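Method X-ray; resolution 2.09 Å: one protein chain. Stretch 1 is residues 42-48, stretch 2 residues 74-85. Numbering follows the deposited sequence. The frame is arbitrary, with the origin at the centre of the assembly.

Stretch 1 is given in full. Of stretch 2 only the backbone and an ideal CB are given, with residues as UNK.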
ATOM      1  N   LEU B  42      23.105  -9.834  -2.117  1.00 46.40           N
ATOM      2  CA  LEU B  42      23.254  -9.592  -3.543  1.00 45.15           C
ATOM      3  C   LEU B  42      24.552  -8.831  -3.753  1.00 45.76           C
ATOM      4  O   LEU B  42      24.710  -7.709  -3.259  1.00 44.82           O
ATOM      5  CB  LEU B  42      22.069  -8.810  -4.109  1.00 41.10           C
ATOM      6  CG  LEU B  42      22.319  -8.196  -5.492  1.00 37.21           C
ATOM      7  CD1 LEU B  42      22.427  -9.269  -6.567  1.00 33.37           C
ATOM      8  CD2 LEU B  42      21.227  -7.196  -5.826  1.00 38.37           C
ATOM      9  N   THR B  43      25.489  -9.453  -4.442  1.00 41.48           N
ATOM     10  CA  THR B  43      26.678  -8.761  -4.928  1.00 44.78           C
ATOM     11  C   THR B  43      26.501  -8.534  -6.421  1.00 37.91           C
ATOM     12  O   THR B  43      26.284  -9.491  -7.177  1.00 43.59           O
ATOM     13  CB  THR B  43      27.950  -9.556  -4.639  1.00 46.13           C
ATOM     14  OG1 THR B  43      28.074  -9.739  -3.226  1.00 49.86           O
ATOM     15  CG2 THR B  43      29.169  -8.794  -5.149  1.00 50.75           C
ATOM     16  N   ALA B  44      26.559  -7.273  -6.837  1.00 40.12           N
ATOM     17  CA  ALA B  44      26.395  -6.922  -8.242  1.00 40.39           C
ATOM     18  C   ALA B  44      27.529  -6.007  -8.669  1.00 36.62           C
ATOM     19  O   ALA B  44      27.820  -5.013  -7.997  1.00 37.95           O
ATOM     20  CB  ALA B  44      25.045  -6.249  -8.503  1.00 38.92           C
ATOM     21  N   GLY B  45      28.161  -6.340  -9.781  1.00 36.53           N
ATOM     22  CA  GLY B  45      29.267  -5.550 -10.291  1.00 33.63           C
ATOM     23  C   GLY B  45      29.164  -5.333 -11.786  1.00 36.81           C
ATOM     24  O   GLY B  45      28.637  -6.168 -12.522  1.00 36.94           O
ATOM     25  N   TYR B  46      29.684  -4.182 -12.230  1.00 31.24           N
ATOM     26  CA  TYR B  46      29.692  -3.828 -13.642  1.00 30.60           C
ATOM     27  C   TYR B  46      31.064  -3.306 -14.028  1.00 32.60           C
ATOM     28  O   TYR B  46      31.801  -2.775 -13.194  1.00 36.96           O
ATOM     29  CB  TYR B  46      28.608  -2.779 -13.995  1.00 31.95           C
ATOM     30  CG  TYR B  46      28.804  -1.408 -13.383  1.00 39.94           C
ATOM     31  CD1 TYR B  46      29.495  -0.405 -14.065  1.00 32.43           C
ATOM     32  CD2 TYR B  46      28.285  -1.112 -12.126  1.00 33.56           C
ATOM     33  CE1 TYR B  46      29.678   0.842 -13.497  1.00 31.08           C
ATOM     34  CE2 TYR B  46      28.467   0.131 -11.553  1.00 33.18           C
ATOM     35  CZ  TYR B  46      29.158   1.109 -12.239  1.00 40.90           C
ATOM     36  OH  TYR B  46      29.324   2.349 -11.651  1.00 34.87           O
ATOM     37  N   ARG B  47      31.393  -3.465 -15.306  1.00 36.85           N
ATOM     38  CA  ARG B  47      32.641  -2.946 -15.857  1.00 34.85           C
ATOM     39  C   ARG B  47      32.477  -2.820 -17.361  1.00 35.97           C
ATOM     40  O   ARG B  47      32.040  -3.771 -18.021  1.00 32.68           O
ATOM     41  CB  ARG B  47      33.818  -3.860 -15.518  1.00 33.98           C
ATOM     42  CG  ARG B  47      35.161  -3.447 -16.151  1.00 40.34           C
ATOM     43  CD  ARG B  47      36.261  -4.293 -15.528  1.00 36.84           C
ATOM     44  NE  ARG B  47      36.037  -5.705 -15.805  1.00 41.26           N
ATOM     45  CZ  ARG B  47      36.683  -6.707 -15.220  1.00 42.82           C
ATOM     46  NH1 ARG B  47      37.619  -6.463 -14.313  1.00 39.96           N
ATOM     47  NH2 ARG B  47      36.389  -7.957 -15.564  1.00 40.97           N
ATOM     48  N   THR B  48      32.837  -1.660 -17.890  1.00 35.30           N
ATOM     49  CA  THR B  48      32.738  -1.391 -19.320  1.00 31.67           C
ATOM     50  C   THR B  48      33.912  -0.517 -19.730  1.00 35.84           C
ATOM     51  O   THR B  48      34.405   0.305 -18.944  1.00 32.34           O
ATOM     52  CB  THR B  48      31.376  -0.718 -19.637  1.00 41.92           C
ATOM     53  OG1 THR B  48      30.322  -1.671 -19.445  1.00 35.35           O
ATOM     54  CG2 THR B  48      31.309  -0.186 -21.039  1.00 33.74           C
ATOM     55  N   UNK B  74      31.996  -7.697 -18.022  1.00 37.26           N
ATOM     56  CA  UNK B  74      31.400  -8.016 -16.731  1.00 43.50           C
ATOM     57  C   UNK B  74      32.334  -8.902 -15.928  1.00 38.51           C
ATOM     58  O   UNK B  74      33.017  -9.761 -16.502  1.00 44.20           O
ATOM     59  CB  UNK B  74      30.043  -8.698 -16.913  1.00 43.50           C
ATOM     60  N   UNK B  75      32.416  -8.709 -14.611  1.00 44.73           N
ATOM     61  CA  UNK B  75      33.343  -9.523 -13.810  1.00 38.56           C
ATOM     62  C   UNK B  75      32.941 -10.987 -13.805  1.00 42.26           C
ATOM     63  O   UNK B  75      31.761 -11.337 -13.851  1.00 45.63           O
ATOM     64  CB  UNK B  75      33.406  -9.002 -12.373  1.00 38.56           C
ATOM     65  N   UNK B  76      33.956 -11.844 -13.795  1.00 41.67           N
ATOM     66  CA  UNK B  76      33.770 -13.265 -13.562  1.00 49.48           C
ATOM     67  C   UNK B  76      33.304 -13.495 -12.124  1.00 48.87           C
ATOM     68  O   UNK B  76      33.372 -12.609 -11.265  1.00 48.10           O
ATOM     69  CB  UNK B  76      35.063 -14.033 -13.843  1.00 49.48           C
ATOM     70  N   UNK B  77      32.842 -14.712 -11.855  1.00 45.24           N
ATOM     71  CA  UNK B  77      32.403 -15.029 -10.497  1.00 48.31           C
ATOM     72  C   UNK B  77      33.530 -14.822  -9.489  1.00 47.94           C
ATOM     73  O   UNK B  77      33.330 -14.207  -8.436  1.00 53.11           O
ATOM     74  CB  UNK B  77      31.894 -16.470 -10.426  1.00 48.31           C
ATOM     75  N   UNK B  78      34.732 -15.310  -9.809  1.00 51.24           N
ATOM     76  CA  UNK B  78      35.881 -15.114  -8.928  1.00 58.49           C
ATOM     77  C   UNK B  78      36.202 -13.637  -8.740  1.00 57.21           C
ATOM     78  O   UNK B  78      36.502 -13.198  -7.620  1.00 49.41           O
ATOM     79  CB  UNK B  78      37.104 -15.845  -9.485  1.00 58.49           C
ATOM     80  N   UNK B  79      36.169 -12.856  -9.830  1.00 55.35           N
ATOM     81  CA  UNK B  79      36.349 -11.414  -9.710  1.00 47.34           C
ATOM     82  C   UNK B  79      35.285 -10.817  -8.802  1.00 47.48           C
ATOM     83  O   UNK B  79      35.594 -10.062  -7.875  1.00 50.04           O
ATOM     84  CB  UNK B  79      36.305 -10.749 -11.087  1.00 47.34           C
ATOM     85  N   UNK B  80      34.020 -11.149  -9.059  1.00 50.19           N
ATOM     86  CA  UNK B  80      32.922 -10.573  -8.284  1.00 51.69           C
ATOM     87  C   UNK B  80      33.104 -10.839  -6.796  1.00 59.15           C
ATOM     88  O   UNK B  80      32.947  -9.933  -5.964  1.00 53.39           O
ATOM     89  CB  UNK B  80      31.580 -11.136  -8.757  1.00 51.69           C
ATOM     90  N   UNK B  81      33.465 -12.078  -6.445  1.00 52.43           N
ATOM     91  CA  UNK B  81      33.746 -12.417  -5.055  1.00 51.67           C
ATOM     92  C   UNK B  81      34.817 -11.504  -4.468  1.00 56.40           C
ATOM     93  O   UNK B  81      34.663 -10.980  -3.358  1.00 53.78           O
ATOM     94  CB  UNK B  81      34.183 -13.879  -4.944  1.00 51.67           C
ATOM     95  N   UNK B  82      35.903 -11.272  -5.211  1.00 53.77           N
ATOM     96  CA  UNK B  82      36.951 -10.398  -4.701  1.00 51.85           C
ATOM     97  C   UNK B  82      36.470  -8.955  -4.624  1.00 55.83           C
ATOM     98  O   UNK B  82      36.809  -8.231  -3.679  1.00 55.67           O
ATOM     99  CB  UNK B  82      38.199 -10.492  -5.581  1.00 51.85           C
ATOM    100  N   UNK B  83      35.670  -8.521  -5.604  1.00 53.85           N
ATOM    101  CA  UNK B  83      35.127  -7.167  -5.560  1.00 48.95           C
ATOM    102  C   UNK B  83      34.255  -6.971  -4.332  1.00 51.20           C
ATOM    103  O   UNK B  83      34.369  -5.959  -3.631  1.00 51.53           O
ATOM    104  CB  UNK B  83      34.324  -6.869  -6.828  1.00 48.95           C
ATOM    105  N   UNK B  84      33.378  -7.936  -4.053  1.00 46.78           N
ATOM    106  CA  UNK B  84      32.474  -7.798  -2.918  1.00 58.16           C
ATOM    107  C   UNK B  84      33.202  -7.692  -1.588  1.00 60.74           C
ATOM    108  O   UNK B  84      32.894  -6.828  -0.758  1.00 60.20           O
ATOM    109  CB  UNK B  84      31.509  -8.985  -2.877  1.00 58.16           C
ATOM    110  N   UNK B  85      34.192  -8.560  -1.374  1.00 59.74           N
ATOM    111  CA  UNK B  85      34.927  -8.521  -0.111  1.00 66.52           C
ATOM    112  C   UNK B  85      35.791  -7.270  -0.007  1.00 64.12           C
ATOM    113  O   UNK B  85      35.792  -6.597   1.030  1.00 62.74           O
ATOM    114  CB  UNK B  85      35.798  -9.770   0.034  1.00 66.52           C
TER

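Position 74 lies beside Arg47, its CA 5.3 Å from the CA of Arg47, with CA-to-CB pointing away. Phi/psi of -57/142 suits most residues, proline included. It is Pro74, whose backbone N, with no proton to donate, lies 3.9 Å from Arg47 O.

Position 75 has similar angles, -65/145, and a sideways CB 4.5 Å from Arg47 NH2. A compact side chain, polar or apolar, could sit here. Pro75 uses its ring, placing CD 3.6 Å from Gly45 O.

Position 76 points away and immediately precedes the helix, so serine, threonine, aspartate or asparagine would suit it as a cap. Ser76 does this: its OG accepts from the N of residue 79 at 3.1 Å.

Positions 77 and 78 are out of the strand's reach, and this contact leaves their choice free; they are Arg77 and Asp78.

Position 79 points toward the strand, its ideal CB 5.3 Å from Arg47 NH2. A guanidinium at that range calls for an acid, with glutamine a neutral alternative; aspartate would have less reach. Glu79 closes a salt bridge near the guanidinium plane: Arg47 NH1 donates to Glu79 OE2 and Arg47 NH2 to Glu79 OE1, both at 2.9 Å, with a weak third bond from Arg47 NH2 to Glu79 OE2 at 3.1 Å. Glu79 OE1 also accepts from Ser76 N at 3.2 Å.

Position 80 points toward Thr43 CG2, 4.9 Å from the ideal CB, and toward bare Gly45. Leucine, methionine or isoleucine could fill the gap. Leu80 puts CD1 3.7 Å from both Thr43 CG2 and Gly45 N; a CB on Gly45 would come within 3.0 Å of that CD1.

Position 81 points away and 82 lies out of reach, so the strand sets no preference there; they are Leu81 and Leu82.

Position 83 points toward the strand, but its ideal CB has no strand atom within 5.5 Å. Only a long or broad side chain spans that gap, such as an aromatic or methionine. Trp83 carries its ring edge to the strand, with CZ3 4.0 Å from Gly45 CA and 3.5 Å from Tyr46 O. Its CZ2 lies over one face of the Arg47 guanidinium, 3.5 Å from Arg47 NH1.

Position 84 is tight, an ideal CB falling 3.3 Å from Thr43 CG2. Glycine fits best, alanine only narrowly. It is Gly84.

Position 85 is beyond the strand's reach and equally free; it is Ser85.

Stretch 2, residues 74-85: PPSRDELLLWGS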
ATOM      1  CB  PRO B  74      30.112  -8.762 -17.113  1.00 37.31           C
ATOM      2  CG  PRO B  74      30.436  -9.350 -18.450  1.00 42.42           C
ATOM      3  CD  PRO B  74      31.246  -8.296 -19.140  1.00 40.84           C
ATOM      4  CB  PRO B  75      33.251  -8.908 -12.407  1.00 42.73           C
ATOM      5  CG  PRO B  75      31.907  -8.222 -12.377  1.00 40.65           C
ATOM      6  CD  PRO B  75      31.625  -7.773 -13.780  1.00 43.01           C
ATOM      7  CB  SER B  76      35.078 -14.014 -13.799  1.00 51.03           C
ATOM      8  OG  SER B  76      35.999 -13.634 -12.791  1.00 56.30           O
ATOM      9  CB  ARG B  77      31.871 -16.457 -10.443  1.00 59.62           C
ATOM     10  CG  ARG B  77      31.398 -16.887  -9.077  1.00 58.46           C
ATOM     11  CD  ARG B  77      30.811 -18.270  -9.174  1.00 64.68           C
ATOM     12  NE  ARG B  77      30.153 -18.694  -7.948  1.00 78.76           N
ATOM     13  CZ  ARG B  77      29.137 -19.549  -7.897  1.00 80.03           C
ATOM     14  NH1 ARG B  77      28.649 -20.073  -9.006  1.00 74.44           N
ATOM     15  NH2 ARG B  77      28.607 -19.855  -6.729  1.00 80.52           N
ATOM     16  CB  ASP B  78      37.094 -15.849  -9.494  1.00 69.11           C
ATOM     17  CG  ASP B  78      36.907 -17.353  -9.515  1.00 82.06           C
ATOM     18  OD1 ASP B  78      36.216 -17.880  -8.618  1.00 71.32           O
ATOM     19  OD2 ASP B  78      37.459 -17.998 -10.431  1.00 92.47           O
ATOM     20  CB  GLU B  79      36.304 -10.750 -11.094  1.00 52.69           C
ATOM     21  CG  GLU B  79      37.566 -10.912 -11.935  1.00 62.72           C
ATOM     22  CD  GLU B  79      37.524 -10.096 -13.228  1.00 57.93           C
ATOM     23  OE1 GLU B  79      36.803 -10.484 -14.174  1.00 51.60           O
ATOM     24  OE2 GLU B  79      38.210  -9.059 -13.285  1.00 56.33           O
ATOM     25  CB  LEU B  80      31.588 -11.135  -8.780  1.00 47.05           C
ATOM     26  CG  LEU B  80      30.351 -10.319  -8.410  1.00 50.61           C
ATOM     27  CD1 LEU B  80      30.640  -8.847  -8.571  1.00 41.45           C
ATOM     28  CD2 LEU B  80      29.182 -10.727  -9.278  1.00 46.13           C
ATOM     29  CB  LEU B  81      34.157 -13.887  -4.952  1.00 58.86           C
ATOM     30  CG  LEU B  81      32.990 -14.881  -4.907  1.00 74.75           C
ATOM     31  CD1 LEU B  81      33.452 -16.306  -5.181  1.00 82.36           C
ATOM     32  CD2 LEU B  81      32.257 -14.809  -3.565  1.00 67.69           C
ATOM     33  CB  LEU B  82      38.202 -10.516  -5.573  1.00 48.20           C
ATOM     34  CG  LEU B  82      39.357  -9.558  -5.262  1.00 60.30           C
ATOM     35  CD1 LEU B  82      39.786  -9.640  -3.805  1.00 56.14           C
ATOM     36  CD2 LEU B  82      40.546  -9.824  -6.201  1.00 62.24           C
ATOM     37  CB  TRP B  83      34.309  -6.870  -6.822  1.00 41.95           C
ATOM     38  CG  TRP B  83      35.089  -6.730  -8.111  1.00 43.38           C
ATOM     39  CD1 TRP B  83      36.388  -7.105  -8.350  1.00 45.09           C
ATOM     40  CD2 TRP B  83      34.594  -6.183  -9.344  1.00 40.39           C
ATOM     41  NE1 TRP B  83      36.722  -6.822  -9.658  1.00 48.26           N
ATOM     42  CE2 TRP B  83      35.643  -6.251 -10.285  1.00 42.59           C
ATOM     43  CE3 TRP B  83      33.367  -5.639  -9.739  1.00 42.54           C
ATOM     44  CZ2 TRP B  83      35.498  -5.804 -11.598  1.00 41.75           C
ATOM     45  CZ3 TRP B  83      33.224  -5.190 -11.049  1.00 36.69           C
ATOM     46  CH2 TRP B  83      34.290  -5.274 -11.959  1.00 36.64           C
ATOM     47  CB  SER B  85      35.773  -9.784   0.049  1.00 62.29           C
ATOM     48  OG  SER B  85      36.397 -10.135  -1.170  1.00 69.18           O
TER
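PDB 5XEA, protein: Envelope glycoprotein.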